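Long-range contacts in PipY (Synechococcus elongatus, PDB 5NLC), which binds pyridoxal 5'-phosphate, the active form of vitamin B6, and is probably involved in keeping its cellular level in balance: residues 21-26 / 213-218; 65-70 / 84-89; 76-81 / 97-102; 109-114 / 144-149. All coordinates share one frame; numbering follows the deposited sequence.

Contact 1. Residues 21-26 / 213-218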
loop_
_atom_site.group_PDB
_atom_site.type_symbol
_atom_site.label_atom_id
_atom_site.label_comp_id
_atom_site.label_asym_id
_atom_site.label_seq_id
_atom_site.Cartn_x
_atom_site.Cartn_y
_atom_site.Cartn_z
ATOM N N LEU A 21 -1.597 -1.161 -10.487
ATOM C CA LEU A 21 -0.267 -0.687 -10.338
ATOM C C LEU A 21 -0.244 0.666 -9.637
ATOM O O LEU A 21 -0.977 1.591 -10.043
ATOM C CB LEU A 21 0.215 -0.526 -11.783
ATOM C CG LEU A 21 1.597 -0.145 -12.015
ATOM C CD1 LEU A 21 1.935 -0.767 -13.368
ATOM C CD2 LEU A 21 1.763 1.374 -12.014
ATOM N N ILE A 22 0.592 0.802 -8.622
ATOM C CA ILE A 22 0.832 2.075 -7.950
ATOM C C ILE A 22 2.170 2.602 -8.487
ATOM O O ILE A 22 3.205 1.923 -8.370
ATOM C CB ILE A 22 0.911 1.936 -6.423
ATOM C CG1 ILE A 22 -0.411 1.445 -5.881
ATOM C CG2 ILE A 22 1.264 3.295 -5.769
ATOM C CD1 ILE A 22 -0.320 0.937 -4.449
ATOM N N ALA A 23 2.128 3.758 -9.157
ATOM C CA ALA A 23 3.328 4.372 -9.651
ATOM C C ALA A 23 4.073 5.067 -8.503
ATOM O O ALA A 23 3.581 6.021 -7.907
ATOM C CB ALA A 23 3.045 5.348 -10.765
ATOM N N VAL A 24 5.223 4.540 -8.163
ATOM C CA VAL A 24 6.043 5.050 -7.065
ATOM C C VAL A 24 6.805 6.277 -7.574
ATOM O O VAL A 24 7.726 6.139 -8.376
ATOM C CB VAL A 24 6.989 4.005 -6.470
ATOM C CG1 VAL A 24 7.818 4.650 -5.360
ATOM C CG2 VAL A 24 6.218 2.797 -5.973
ATOM N N SER A 25 6.358 7.452 -7.142
ATOM C CA SER A 25 6.812 8.737 -7.702
ATOM C C SER A 25 7.946 9.328 -6.853
ATOM O O SER A 25 8.359 10.427 -7.080
ATOM C CB SER A 25 5.636 9.739 -7.776
ATOM O OG SER A 25 4.953 9.869 -6.518
ATOM N N LYS A 26 8.443 8.557 -5.895
ATOM C CA LYS A 26 9.462 8.988 -4.937
ATOM C C LYS A 26 10.585 9.817 -5.459
ATOM O O LYS A 26 10.921 10.833 -4.823
ATOM C CB LYS A 26 10.050 7.775 -4.191
ATOM C CG LYS A 26 11.396 7.969 -3.520
ATOM C CD LYS A 26 11.767 6.715 -2.735
ATOM C CE LYS A 26 12.046 5.499 -3.644
ATOM N NZ LYS A 26 11.278 4.242 -3.268
ATOM N N THR A 213 10.836 2.951 -11.309
ATOM C CA THR A 213 11.642 3.120 -12.508
ATOM C C THR A 213 11.112 2.439 -13.771
ATOM O O THR A 213 11.149 3.050 -14.868
ATOM C CB THR A 213 13.076 2.717 -12.134
ATOM O OG1 THR A 213 13.555 3.731 -11.231
ATOM C CG2 THR A 213 14.012 2.624 -13.346
ATOM N N GLN A 214 10.600 1.206 -13.662
ATOM C CA GLN A 214 9.998 0.540 -14.846
ATOM C C GLN A 214 8.897 1.408 -15.516
ATOM O O GLN A 214 8.629 1.256 -16.683
ATOM C CB GLN A 214 9.403 -0.825 -14.518
ATOM C CG GLN A 214 10.243 -2.042 -14.872
ATOM C CD GLN A 214 9.451 -3.347 -14.697
ATOM O OE1 GLN A 214 9.191 -3.765 -13.574
ATOM N NE2 GLN A 214 9.064 -3.986 -15.815
ATOM N N LEU A 215 8.230 2.262 -14.754
ATOM C CA LEU A 215 7.202 3.157 -15.284
ATOM C C LEU A 215 7.762 4.534 -15.697
ATOM O O LEU A 215 7.478 5.044 -16.796
ATOM C CB LEU A 215 6.083 3.312 -14.235
ATOM C CG LEU A 215 4.745 4.014 -14.563
ATOM C CD1 LEU A 215 4.718 5.492 -14.193
ATOM C CD2 LEU A 215 4.342 3.916 -16.014
ATOM N N PHE A 216 8.502 5.160 -14.784
ATOM C CA PHE A 216 8.941 6.521 -14.974
ATOM C C PHE A 216 10.251 6.490 -15.718
ATOM O O PHE A 216 10.822 5.417 -15.978
ATOM C CB PHE A 216 9.138 7.223 -13.624
ATOM C CG PHE A 216 7.846 7.625 -12.927
ATOM C CD1 PHE A 216 7.036 8.674 -13.429
ATOM C CD2 PHE A 216 7.452 7.009 -11.777
ATOM C CE1 PHE A 216 5.870 9.046 -12.799
ATOM C CE2 PHE A 216 6.286 7.361 -11.167
ATOM C CZ PHE A 216 5.504 8.413 -11.648
ATOM N N GLY A 217 10.774 7.653 -16.047
ATOM C CA GLY A 217 12.154 7.667 -16.562
ATOM C C GLY A 217 13.174 6.979 -15.631
ATOM O O GLY A 217 12.822 6.477 -14.566
ATOM N N PRO A 218 14.456 6.995 -16.037
ATOM C CA PRO A 218 15.573 6.891 -15.102
ATOM C C PRO A 218 15.603 8.040 -14.071
ATOM O O PRO A 218 15.457 9.213 -14.435
ATOM C CB PRO A 218 16.800 6.957 -16.028
ATOM C CG PRO A 218 16.301 6.448 -17.344
ATOM C CD PRO A 218 14.914 7.016 -17.440
#
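Phe216 and Leu215 reach Ala23 through different first torsions: Phe216 CG is anti to its carbonyl carbon (chi1 -75°), whereas Leu215 CG is anti to its backbone N (chi1 -170°). Both side chains converge on the methyl of Ala23, whose CB lies 3.8 Å from Leu215 CD1 and 3.8 Å from Phe216 CE2. Leu215 CD1 also sits over the centre of the Phe216 ring, 3.7 Å above its plane, so the two neighbouring side chains pack on each other as well as on Ala23. Val24 O and Ser25 CA stand obliquely to the same ring, Val24 O 3.4 Å from Phe216 CE2. Ser25 OG bonds instead to Glu46, and His28 stacks on Phe216. Helix 4-14 touches Leu215 through Leu8 and Leu11. The segments flank a cofactor site: Thr213 contacts pyridoxal 5'-phosphate in another structure of this protein, and Lys26 is the predicted attachment lysine, here without cofactor. No hydrogen bond crosses between 21-26 and 213-218, so the fit of methyl groups, ring and backbone carries this contact between the C-terminal loop and the strand leading toward Lys26.

Contact 2. Residues 65-70 / 84-89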
loop_
_atom_site.group_PDB
_atom_site.type_symbol
_atom_site.label_atom_id
_atom_site.label_comp_id
_atom_site.label_asym_id
_atom_site.label_seq_id
_atom_site.Cartn_x
_atom_site.Cartn_y
_atom_site.Cartn_z
ATOM N N LEU A 65 -6.818 11.483 -8.840
ATOM C CA LEU A 65 -5.510 11.033 -8.506
ATOM C C LEU A 65 -5.660 10.423 -7.102
ATOM O O LEU A 65 -6.160 11.081 -6.207
ATOM C CB LEU A 65 -4.551 12.248 -8.555
ATOM C CG LEU A 65 -3.071 11.933 -8.768
ATOM C CD1 LEU A 65 -2.331 13.255 -8.799
ATOM C CD2 LEU A 65 -2.542 11.122 -7.588
ATOM N N THR A 66 -5.275 9.168 -6.929
ATOM C CA THR A 66 -5.284 8.517 -5.665
ATOM C C THR A 66 -3.844 8.379 -5.105
ATOM O O THR A 66 -2.974 7.827 -5.799
ATOM C CB THR A 66 -5.929 7.148 -5.820
ATOM O OG1 THR A 66 -7.255 7.310 -6.267
ATOM C CG2 THR A 66 -5.969 6.383 -4.553
ATOM N N TRP A 67 -3.598 8.951 -3.895
ATOM C CA TRP A 67 -2.300 8.914 -3.260
ATOM C C TRP A 67 -2.214 7.787 -2.209
ATOM O O TRP A 67 -3.098 7.676 -1.318
ATOM C CB TRP A 67 -2.033 10.216 -2.530
ATOM C CG TRP A 67 -1.738 11.378 -3.485
ATOM C CD1 TRP A 67 -2.599 12.362 -3.899
ATOM C CD2 TRP A 67 -0.535 11.599 -4.157
ATOM N NE1 TRP A 67 -1.969 13.200 -4.787
ATOM C CE2 TRP A 67 -0.686 12.765 -4.943
ATOM C CE3 TRP A 67 0.699 10.933 -4.172
ATOM C CZ2 TRP A 67 0.380 13.293 -5.741
ATOM C CZ3 TRP A 67 1.761 11.508 -4.955
ATOM C CH2 TRP A 67 1.565 12.617 -5.749
ATOM N N HIS A 68 -1.117 7.069 -2.276
ATOM C CA HIS A 68 -0.844 5.885 -1.452
ATOM C C HIS A 68 0.423 6.147 -0.656
ATOM O O HIS A 68 1.467 6.511 -1.268
ATOM C CB HIS A 68 -0.590 4.685 -2.363
ATOM C CG HIS A 68 -1.786 4.241 -3.152
ATOM N ND1 HIS A 68 -2.519 3.135 -2.808
ATOM C CD2 HIS A 68 -2.385 4.751 -4.242
ATOM C CE1 HIS A 68 -3.536 2.999 -3.640
ATOM N NE2 HIS A 68 -3.442 3.930 -4.563
ATOM N N LEU A 69 0.394 5.948 0.664
ATOM C CA LEU A 69 1.578 5.994 1.459
ATOM C C LEU A 69 2.082 4.575 1.626
ATOM O O LEU A 69 1.386 3.690 2.106
ATOM C CB LEU A 69 1.288 6.666 2.834
ATOM C CG LEU A 69 2.441 6.628 3.817
ATOM C CD1 LEU A 69 3.616 7.410 3.254
ATOM C CD2 LEU A 69 2.042 7.241 5.137
ATOM N N LEU A 70 3.344 4.365 1.237
ATOM C CA LEU A 70 3.889 3.065 1.143
ATOM C C LEU A 70 4.946 2.733 2.192
ATOM O O LEU A 70 5.317 1.573 2.305
ATOM C CB LEU A 70 4.497 2.898 -0.247
ATOM C CG LEU A 70 3.536 3.061 -1.427
ATOM C CD1 LEU A 70 4.353 2.979 -2.720
ATOM C CD2 LEU A 70 2.409 2.087 -1.350
ATOM N N HIS A 84 -3.491 13.852 3.894
ATOM C CA HIS A 84 -2.902 13.864 2.570
ATOM C C HIS A 84 -3.000 12.566 1.778
ATOM O O HIS A 84 -2.733 12.625 0.632
ATOM C CB HIS A 84 -1.435 14.313 2.637
ATOM C CG HIS A 84 -1.304 15.750 3.036
ATOM N ND1 HIS A 84 -1.287 16.778 2.117
ATOM C CD2 HIS A 84 -1.291 16.328 4.259
ATOM C CE1 HIS A 84 -1.282 17.936 2.775
ATOM N NE2 HIS A 84 -1.235 17.686 4.070
ATOM N N PHE A 85 -3.292 11.419 2.377
ATOM C CA PHE A 85 -3.287 10.173 1.635
ATOM C C PHE A 85 -4.681 9.574 1.602
ATOM O O PHE A 85 -5.418 9.587 2.580
ATOM C CB PHE A 85 -2.263 9.228 2.247
ATOM C CG PHE A 85 -0.819 9.638 1.938
ATOM C CD1 PHE A 85 -0.214 9.226 0.769
ATOM C CD2 PHE A 85 -0.114 10.409 2.804
ATOM C CE1 PHE A 85 1.078 9.615 0.452
ATOM C CE2 PHE A 85 1.176 10.816 2.533
ATOM C CZ PHE A 85 1.789 10.415 1.355
ATOM N N ASP A 86 -5.013 8.947 0.514
ATOM C CA ASP A 86 -6.240 8.171 0.351
ATOM C C ASP A 86 -6.088 6.733 0.925
ATOM O O ASP A 86 -7.017 6.205 1.511
ATOM C CB ASP A 86 -6.552 8.129 -1.163
ATOM C CG ASP A 86 -6.732 9.530 -1.730
ATOM O OD1 ASP A 86 -7.663 10.181 -1.189
ATOM O OD2 ASP A 86 -5.901 9.997 -2.554
ATOM N N TRP A 87 -4.921 6.147 0.716
ATOM C CA TRP A 87 -4.521 4.824 1.152
ATOM C C TRP A 87 -3.257 4.912 1.970
ATOM O O TRP A 87 -2.271 5.625 1.571
ATOM C CB TRP A 87 -4.186 3.882 -0.030
ATOM C CG TRP A 87 -5.375 3.336 -0.741
ATOM C CD1 TRP A 87 -6.098 3.983 -1.653
ATOM C CD2 TRP A 87 -5.963 2.033 -0.608
ATOM N NE1 TRP A 87 -7.137 3.207 -2.094
ATOM C CE2 TRP A 87 -7.058 1.991 -1.482
ATOM C CE3 TRP A 87 -5.683 0.913 0.175
ATOM C CZ2 TRP A 87 -7.919 0.886 -1.567
ATOM C CZ3 TRP A 87 -6.497 -0.225 0.025
ATOM C CH2 TRP A 87 -7.619 -0.199 -0.776
ATOM N N ILE A 88 -3.243 4.168 3.076
ATOM C CA ILE A 88 -2.036 4.018 3.876
ATOM C C ILE A 88 -1.766 2.534 3.981
ATOM O O ILE A 88 -2.564 1.816 4.590
ATOM C CB ILE A 88 -2.201 4.670 5.275
ATOM C CG1 ILE A 88 -2.543 6.131 5.136
ATOM C CG2 ILE A 88 -0.953 4.374 6.109
ATOM C CD1 ILE A 88 -2.945 6.797 6.429
ATOM N N HIS A 89 -0.669 2.059 3.357
ATOM C CA HIS A 89 -0.388 0.603 3.271
ATOM C C HIS A 89 0.391 0.049 4.436
ATOM O O HIS A 89 0.427 -1.153 4.623
ATOM C CB HIS A 89 0.349 0.274 1.969
ATOM C CG HIS A 89 -0.466 0.531 0.746
ATOM N ND1 HIS A 89 -0.826 -0.484 -0.112
ATOM C CD2 HIS A 89 -0.989 1.678 0.220
ATOM C CE1 HIS A 89 -1.526 0.029 -1.117
ATOM N NE2 HIS A 89 -1.632 1.336 -0.952
HETATM O O HOH W 1 -6.108 12.444 -3.068
#
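Strands 66-69 and 87-89 run parallel, their short axes approaching to 4.7 Å at 24°, with bridges pairing His68 with Trp87 and Leu69 with Ile88. Trp67 O accepts from both Asp86 N and Trp87 N; Leu69 then donates to Trp87 O and accepts from His89 N. Just before the second strand, Asp86 turns back to receive Trp67 N on the anti lone pair of OD2, at 2.9 Å and nearly straight (170°). The two strands belong to the beta-alpha-beta unit of strand 66-69, helix 78-84 and strand 87-91, part of the modified TIM barrel of fold type III PLP proteins. On the face bearing His68 and Trp87, these side chains lie alongside each other and form an offset stack, the imidazole and five-membered ring centroids being 4.4 Å apart and their planes 16° from parallel. His68 ND1 meets His89 NE2 at 2.7 Å in a hydrogen bond, rim to rim. His43 and Ser191 bind the other nitrogens of His68 and His89, and Trp208 sets its ring edge-to-face with the cluster. Leu70 CD2 covers a face of His89; the Leu70 side chain also lies near Asn47 and Arg210, which bind pyridoxal 5'-phosphate in another structure of this protein. On the face bearing Leu69 and Ile88, Leu69 CB stands over the Phe85 ring face, 3.6 Å from its centroid, as a CH-pi contact.

Contact 3. Residues 76-81 / 97-102; sequences NKARKA and AERLDR. With PO4 (phosphate ion), chain C.
Three guanidinium groups, of Arg79, Arg99 and Arg102, present their edges to one phosphate ion, whose phosphorus lies in the plane of each; none offers it a face. Arg79 uses two N-H groups on separate oxygens: NE reaches O2 at 2.9 Å and NH2 reaches O3 at 2.6 Å. From helix 94-107, Arg99 NE donates to O1 at 2.7 Å in a fairly straight bond (165°), while its NH1 makes a longer bond to O4. Arg102 spans O3 with NH1 and O1 with NH2. Thus O1 and O3 each take bonds from two arginines, and O3 bridges the two helices, taking a bond from Arg79 and one from Arg102. The chain of Arg99 bends at chi2 (79°), which turns CD off the extended line before the guanidinium meets the ion. Arg79 NH2 and Arg102 NH1 are 4.4 Å apart, like charges that also share Glu106 as a salt-bridge partner. Beside the arginine cluster, Ala78 CB packs 3.8 Å from Leu100 CD2 and 4.0 Å from Arg99 CG, joining helix 78-84 to helix 94-107; Leu100 and Ala81 also rest on Ile88 of the sheet. The site lies away from the residues that bind pyridoxal phosphate, and the ion probably came from the crystallisation liquor. The three arginines converge on one anion, so the ion, together with Glu106, probably offsets their mutual repulsion in this crystal.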
loop_
_atom_site.group_PDB
_atom_site.type_symbol
_atom_site.label_atom_id
_atom_site.label_comp_id
_atom_site.label_asym_id
_atom_site.label_seq_id
_atom_site.Cartn_x
_atom_site.Cartn_y
_atom_site.Cartn_z
ATOM N N ASN A 76 3.485 10.181 15.221
ATOM C CA ASN A 76 3.394 11.642 15.229
ATOM C C ASN A 76 3.221 12.307 13.864
ATOM O O ASN A 76 3.108 13.533 13.785
ATOM C CB ASN A 76 4.592 12.274 16.001
ATOM C CG ASN A 76 5.965 12.192 15.250
ATOM O OD1 ASN A 76 6.114 11.682 14.111
ATOM N ND2 ASN A 76 6.984 12.684 15.930
ATOM N N LYS A 77 3.259 11.530 12.793
ATOM C CA LYS A 77 2.965 11.994 11.454
ATOM C C LYS A 77 1.623 11.436 10.976
ATOM O O LYS A 77 1.251 11.642 9.828
ATOM C CB LYS A 77 4.071 11.572 10.463
ATOM C CG LYS A 77 5.411 12.275 10.604
ATOM C CD LYS A 77 5.286 13.779 10.305
ATOM C CE LYS A 77 6.545 14.553 10.702
ATOM N NZ LYS A 77 7.729 14.107 9.910
ATOM N N ALA A 78 0.913 10.731 11.841
ATOM C CA ALA A 78 -0.345 10.113 11.454
ATOM C C ALA A 78 -1.337 11.206 11.010
ATOM O O ALA A 78 -2.078 10.992 10.100
ATOM C CB ALA A 78 -0.899 9.257 12.571
ATOM N N ARG A 79 -1.322 12.384 11.653
ATOM C CA ARG A 79 -2.263 13.422 11.296
ATOM C C ARG A 79 -2.069 13.894 9.860
ATOM O O ARG A 79 -3.022 13.995 9.097
ATOM C CB ARG A 79 -2.149 14.576 12.281
ATOM C CG ARG A 79 -3.169 15.678 12.086
ATOM C CD ARG A 79 -3.015 16.748 13.198
ATOM N NE ARG A 79 -3.640 16.210 14.381
ATOM C CZ ARG A 79 -4.959 16.194 14.615
ATOM N NH1 ARG A 79 -5.836 16.788 13.809
ATOM N NH2 ARG A 79 -5.398 15.601 15.700
ATOM N N LYS A 80 -0.825 14.220 9.494
ATOM C CA LYS A 80 -0.541 14.583 8.116
ATOM C C LYS A 80 -0.859 13.462 7.131
ATOM O O LYS A 80 -1.268 13.734 6.032
ATOM C CB LYS A 80 0.900 15.061 7.945
ATOM C CG LYS A 80 1.139 16.439 8.580
ATOM C CD LYS A 80 2.624 16.750 8.498
ATOM C CE LYS A 80 2.928 18.224 8.811
ATOM N NZ LYS A 80 4.279 18.312 9.431
ATOM N N ALA A 81 -0.623 12.213 7.493
ATOM C CA ALA A 81 -0.971 11.093 6.604
ATOM C C ALA A 81 -2.478 10.996 6.348
ATOM O O ALA A 81 -2.907 10.813 5.226
ATOM C CB ALA A 81 -0.467 9.795 7.207
ATOM N N ALA A 97 -3.032 1.922 14.056
ATOM C CA ALA A 97 -4.387 1.807 13.519
ATOM C C ALA A 97 -5.359 2.632 14.356
ATOM O O ALA A 97 -6.191 3.390 13.788
ATOM C CB ALA A 97 -4.849 0.381 13.509
ATOM N N GLU A 98 -5.264 2.466 15.667
ATOM C CA GLU A 98 -6.085 3.265 16.625
ATOM C C GLU A 98 -5.896 4.758 16.470
ATOM O O GLU A 98 -6.873 5.552 16.485
ATOM C CB GLU A 98 -5.838 2.826 18.074
ATOM C CG GLU A 98 -6.866 3.496 18.985
ATOM C CD GLU A 98 -7.007 2.920 20.358
ATOM O OE1 GLU A 98 -5.990 2.570 20.999
ATOM O OE2 GLU A 98 -8.194 2.854 20.809
ATOM N N ARG A 99 -4.632 5.164 16.343
ATOM C CA ARG A 99 -4.277 6.568 16.206
ATOM C C ARG A 99 -4.878 7.149 14.910
ATOM O O ARG A 99 -5.528 8.211 14.936
ATOM C CB ARG A 99 -2.755 6.712 16.228
ATOM C CG ARG A 99 -2.197 8.120 16.160
ATOM C CD ARG A 99 -2.267 8.773 17.487
ATOM N NE ARG A 99 -1.543 10.027 17.549
ATOM C CZ ARG A 99 -0.311 10.193 18.024
ATOM N NH1 ARG A 99 0.196 11.415 18.031
ATOM N NH2 ARG A 99 0.426 9.179 18.494
ATOM N N LEU A 100 -4.718 6.447 13.783
ATOM C CA LEU A 100 -5.316 6.887 12.517
ATOM C C LEU A 100 -6.870 7.027 12.619
ATOM O O LEU A 100 -7.482 7.958 12.064
ATOM C CB LEU A 100 -4.971 5.909 11.407
ATOM C CG LEU A 100 -3.453 5.879 11.011
ATOM C CD1 LEU A 100 -3.142 4.636 10.163
ATOM C CD2 LEU A 100 -3.090 7.160 10.268
ATOM N N ASP A 101 -7.478 6.071 13.261
ATOM C CA ASP A 101 -8.936 6.076 13.461
ATOM C C ASP A 101 -9.383 7.297 14.303
ATOM O O ASP A 101 -10.374 7.945 13.973
ATOM C CB ASP A 101 -9.389 4.773 14.106
ATOM C CG ASP A 101 -10.908 4.703 14.259
ATOM O OD1 ASP A 101 -11.579 4.375 13.270
ATOM O OD2 ASP A 101 -11.397 4.984 15.362
ATOM N N ARG A 102 -8.644 7.617 15.351
ATOM C CA ARG A 102 -8.986 8.739 16.200
ATOM C C ARG A 102 -8.868 10.062 15.379
ATOM O O ARG A 102 -9.781 10.880 15.353
ATOM C CB ARG A 102 -8.088 8.785 17.414
ATOM C CG ARG A 102 -8.359 10.017 18.279
ATOM C CD ARG A 102 -7.609 10.022 19.609
ATOM N NE ARG A 102 -6.151 10.141 19.484
ATOM C CZ ARG A 102 -5.472 11.204 19.023
ATOM N NH1 ARG A 102 -6.072 12.309 18.559
ATOM N NH2 ARG A 102 -4.138 11.145 19.013
HETATM P P PO4 C . -2.490 13.887 17.240
HETATM O O1 PO4 C . -2.618 12.416 16.953
HETATM O O2 PO4 C . -1.862 14.587 16.054
HETATM O O3 PO4 C . -3.877 14.443 17.497
HETATM O O4 PO4 C . -1.649 14.073 18.487
#

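Contact 4. Residues 109-114 / 144-149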
loop_
_atom_site.group_PDB
_atom_site.type_symbol
_atom_site.label_atom_id
_atom_site.label_comp_id
_atom_site.label_asym_id
_atom_site.label_seq_id
_atom_site.Cartn_x
_atom_site.Cartn_y
_atom_site.Cartn_z
ATOM N N ARG A 109 -12.534 12.224 7.959
ATOM C CA ARG A 109 -11.938 11.522 6.810
ATOM C C ARG A 109 -11.919 10.036 7.109
ATOM O O ARG A 109 -12.138 9.634 8.226
ATOM C CB ARG A 109 -10.521 12.011 6.479
ATOM C CG ARG A 109 -10.354 13.470 6.054
ATOM C CD ARG A 109 -11.272 13.939 4.922
ATOM N NE ARG A 109 -11.087 15.360 4.574
ATOM C CZ ARG A 109 -11.836 16.382 4.971
ATOM N NH1 ARG A 109 -12.869 16.255 5.768
ATOM N NH2 ARG A 109 -11.523 17.583 4.538
ATOM N N SER A 110 -11.682 9.221 6.064
ATOM C CA SER A 110 -11.657 7.784 6.225
ATOM C C SER A 110 -10.574 7.206 5.337
ATOM O O SER A 110 -10.867 6.818 4.189
ATOM C CB SER A 110 -12.989 7.238 5.781
ATOM O OG SER A 110 -13.079 5.881 6.145
ATOM N N PRO A 111 -9.330 7.122 5.850
ATOM C CA PRO A 111 -8.301 6.461 4.973
ATOM C C PRO A 111 -8.578 4.985 4.747
ATOM O O PRO A 111 -9.066 4.310 5.673
ATOM C CB PRO A 111 -7.016 6.630 5.759
ATOM C CG PRO A 111 -7.459 6.813 7.161
ATOM C CD PRO A 111 -8.745 7.574 7.114
ATOM N N LYS A 112 -8.226 4.486 3.551
ATOM C CA LYS A 112 -8.175 3.087 3.298
ATOM C C LYS A 112 -6.801 2.527 3.743
ATOM O O LYS A 112 -5.740 3.121 3.446
ATOM C CB LYS A 112 -8.501 2.794 1.833
ATOM C CG LYS A 112 -9.963 3.007 1.535
ATOM C CD LYS A 112 -10.250 2.974 0.070
ATOM C CE LYS A 112 -11.244 4.047 -0.340
ATOM N NZ LYS A 112 -11.966 3.544 -1.558
ATOM N N LEU A 113 -6.819 1.409 4.496
ATOM C CA LEU A 113 -5.649 0.888 5.199
ATOM C C LEU A 113 -5.374 -0.513 4.752
ATOM O O LEU A 113 -6.314 -1.299 4.531
ATOM C CB LEU A 113 -5.852 0.891 6.692
ATOM C CG LEU A 113 -6.306 2.200 7.343
ATOM C CD1 LEU A 113 -6.352 1.982 8.830
ATOM C CD2 LEU A 113 -5.402 3.353 7.088
ATOM N N CYS A 114 -4.094 -0.791 4.543
ATOM C CA CYS A 114 -3.599 -2.140 4.618
ATOM C C CYS A 114 -2.824 -2.301 5.924
ATOM O O CYS A 114 -2.157 -1.375 6.454
ATOM C CB CYS A 114 -2.754 -2.540 3.392
ATOM S SG CYS A 114 -3.713 -2.552 1.842
ATOM N N GLN A 144 -14.337 2.650 13.590
ATOM C CA GLN A 144 -15.437 3.116 12.733
ATOM C C GLN A 144 -15.050 4.125 11.688
ATOM O O GLN A 144 -15.842 4.376 10.784
ATOM C CB GLN A 144 -16.489 3.811 13.611
ATOM C CG GLN A 144 -17.007 2.942 14.720
ATOM C CD GLN A 144 -17.821 1.783 14.193
ATOM O OE1 GLN A 144 -18.918 1.979 13.650
ATOM N NE2 GLN A 144 -17.295 0.560 14.341
ATOM N N GLN A 145 -13.879 4.733 11.822
ATOM C CA GLN A 145 -13.496 5.877 10.990
ATOM C C GLN A 145 -12.415 5.565 9.949
ATOM O O GLN A 145 -11.861 6.511 9.362
ATOM C CB GLN A 145 -12.904 6.970 11.851
ATOM C CG GLN A 145 -13.583 7.222 13.174
ATOM C CD GLN A 145 -14.981 7.723 12.986
ATOM O OE1 GLN A 145 -15.313 8.292 11.948
ATOM N NE2 GLN A 145 -15.778 7.551 13.971
ATOM N N VAL A 146 -11.954 4.342 9.880
ATOM C CA VAL A 146 -11.032 3.930 8.825
ATOM C C VAL A 146 -11.634 2.830 8.050
ATOM O O VAL A 146 -12.573 2.230 8.543
ATOM C CB VAL A 146 -9.721 3.474 9.432
ATOM C CG1 VAL A 146 -8.938 4.668 10.020
ATOM C CG2 VAL A 146 -9.928 2.355 10.448
ATOM N N GLN A 147 -11.048 2.476 6.887
ATOM C CA GLN A 147 -11.559 1.358 6.061
ATOM C C GLN A 147 -10.425 0.401 5.906
ATOM O O GLN A 147 -9.545 0.623 5.071
ATOM C CB GLN A 147 -12.067 1.816 4.686
ATOM C CG GLN A 147 -13.260 2.783 4.759
ATOM C CD GLN A 147 -13.488 3.455 3.428
ATOM O OE1 GLN A 147 -14.073 2.860 2.562
ATOM N NE2 GLN A 147 -12.921 4.645 3.227
ATOM N N ILE A 148 -10.411 -0.642 6.724
ATOM C CA ILE A 148 -9.320 -1.677 6.622
ATOM C C ILE A 148 -9.627 -2.547 5.418
ATOM O O ILE A 148 -10.707 -3.109 5.369
ATOM C CB ILE A 148 -9.210 -2.481 7.932
ATOM C CG1 ILE A 148 -8.764 -1.550 9.044
ATOM C CG2 ILE A 148 -8.161 -3.606 7.767
ATOM C CD1 ILE A 148 -9.013 -2.143 10.425
ATOM N N ARG A 149 -8.731 -2.647 4.424
ATOM C CA ARG A 149 -9.100 -3.318 3.180
ATOM C C ARG A 149 -8.209 -4.494 2.839
ATOM O O ARG A 149 -8.498 -5.208 1.870
ATOM C CB ARG A 149 -9.014 -2.293 2.021
ATOM C CG ARG A 149 -10.023 -1.157 2.146
ATOM C CD ARG A 149 -11.469 -1.624 2.244
ATOM N NE ARG A 149 -11.766 -2.477 1.119
ATOM C CZ ARG A 149 -11.912 -2.040 -0.139
ATOM N NH1 ARG A 149 -12.165 -2.952 -1.089
ATOM N NH2 ARG A 149 -11.839 -0.708 -0.459
HETATM O O HOH W 2 -14.446 9.145 9.541
HETATM O O HOH W 3 -14.932 4.707 7.713
#
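Gln147 and Lys112 lie side by side on one face of the sheet, pointing the same way, with Lys112 CG 3.8 Å from Gln147 NE2. Gln147 extends beyond CG and carries its amide back to Ser110, where NE2 donates to Ser110 O at 3.1 Å. That donor stands above the carbonyl plane, 40° out of it, while the acceptor stays close to the plane of the Gln147 amide; the second bond of NE2, to Ser110 OG, is weak. Arg149 also runs alongside Lys112, its NH2 4.4 Å from Lys112 NZ as a like-charge pair, while Arg149 NH1 bonds to Thr188 and NE to the carbonyl of Arg186. On the face bearing Leu113 and Ile148, Leu113 crosses Val146 at a slant, Leu113 CD1 abutting Val146 CB at 3.7 Å; in the loops before the strands, Pro111 CG meets Val146 CG1 at 3.9 Å. Helix 94-107 touches Leu113 through Leu100 and Pro111 through Ala104. The backbones fix these positions with Gln147 N to Pro111 O, Leu113 N to Gln147 O and Arg149 N to Leu113 O, this last bond at 2.8 Å. The two parallel strands, at 41°, are joined by a beta-alpha-beta crossover through helix 130-141, as in the modified TIM barrel.

Overall arrangement
Contacts 2 and 4 are backbone-bonded parallel strand pairs of one sheet, joined by probable bonds from Ile88 and Asp86 to Lys112. Contact 2 is buried near the chain centre and carries an aromatic and histidine cluster; contact 4, farther out, mixes apolar packing with amide and water-mediated bonds. Contact 3 is a partly buried helix pair outside the sheet, where charge and an anion lie beside a small apolar core; Leu100 packs on Ile88 and Leu113, and Asp101 bonds to Gln145 N. Contact 1 is buried and without cross-segment hydrogen bonds, bringing the C-terminal loop to strand 20-24 by the cofactor site. It touches contact 2 through Ile22, Val24 and Ser25.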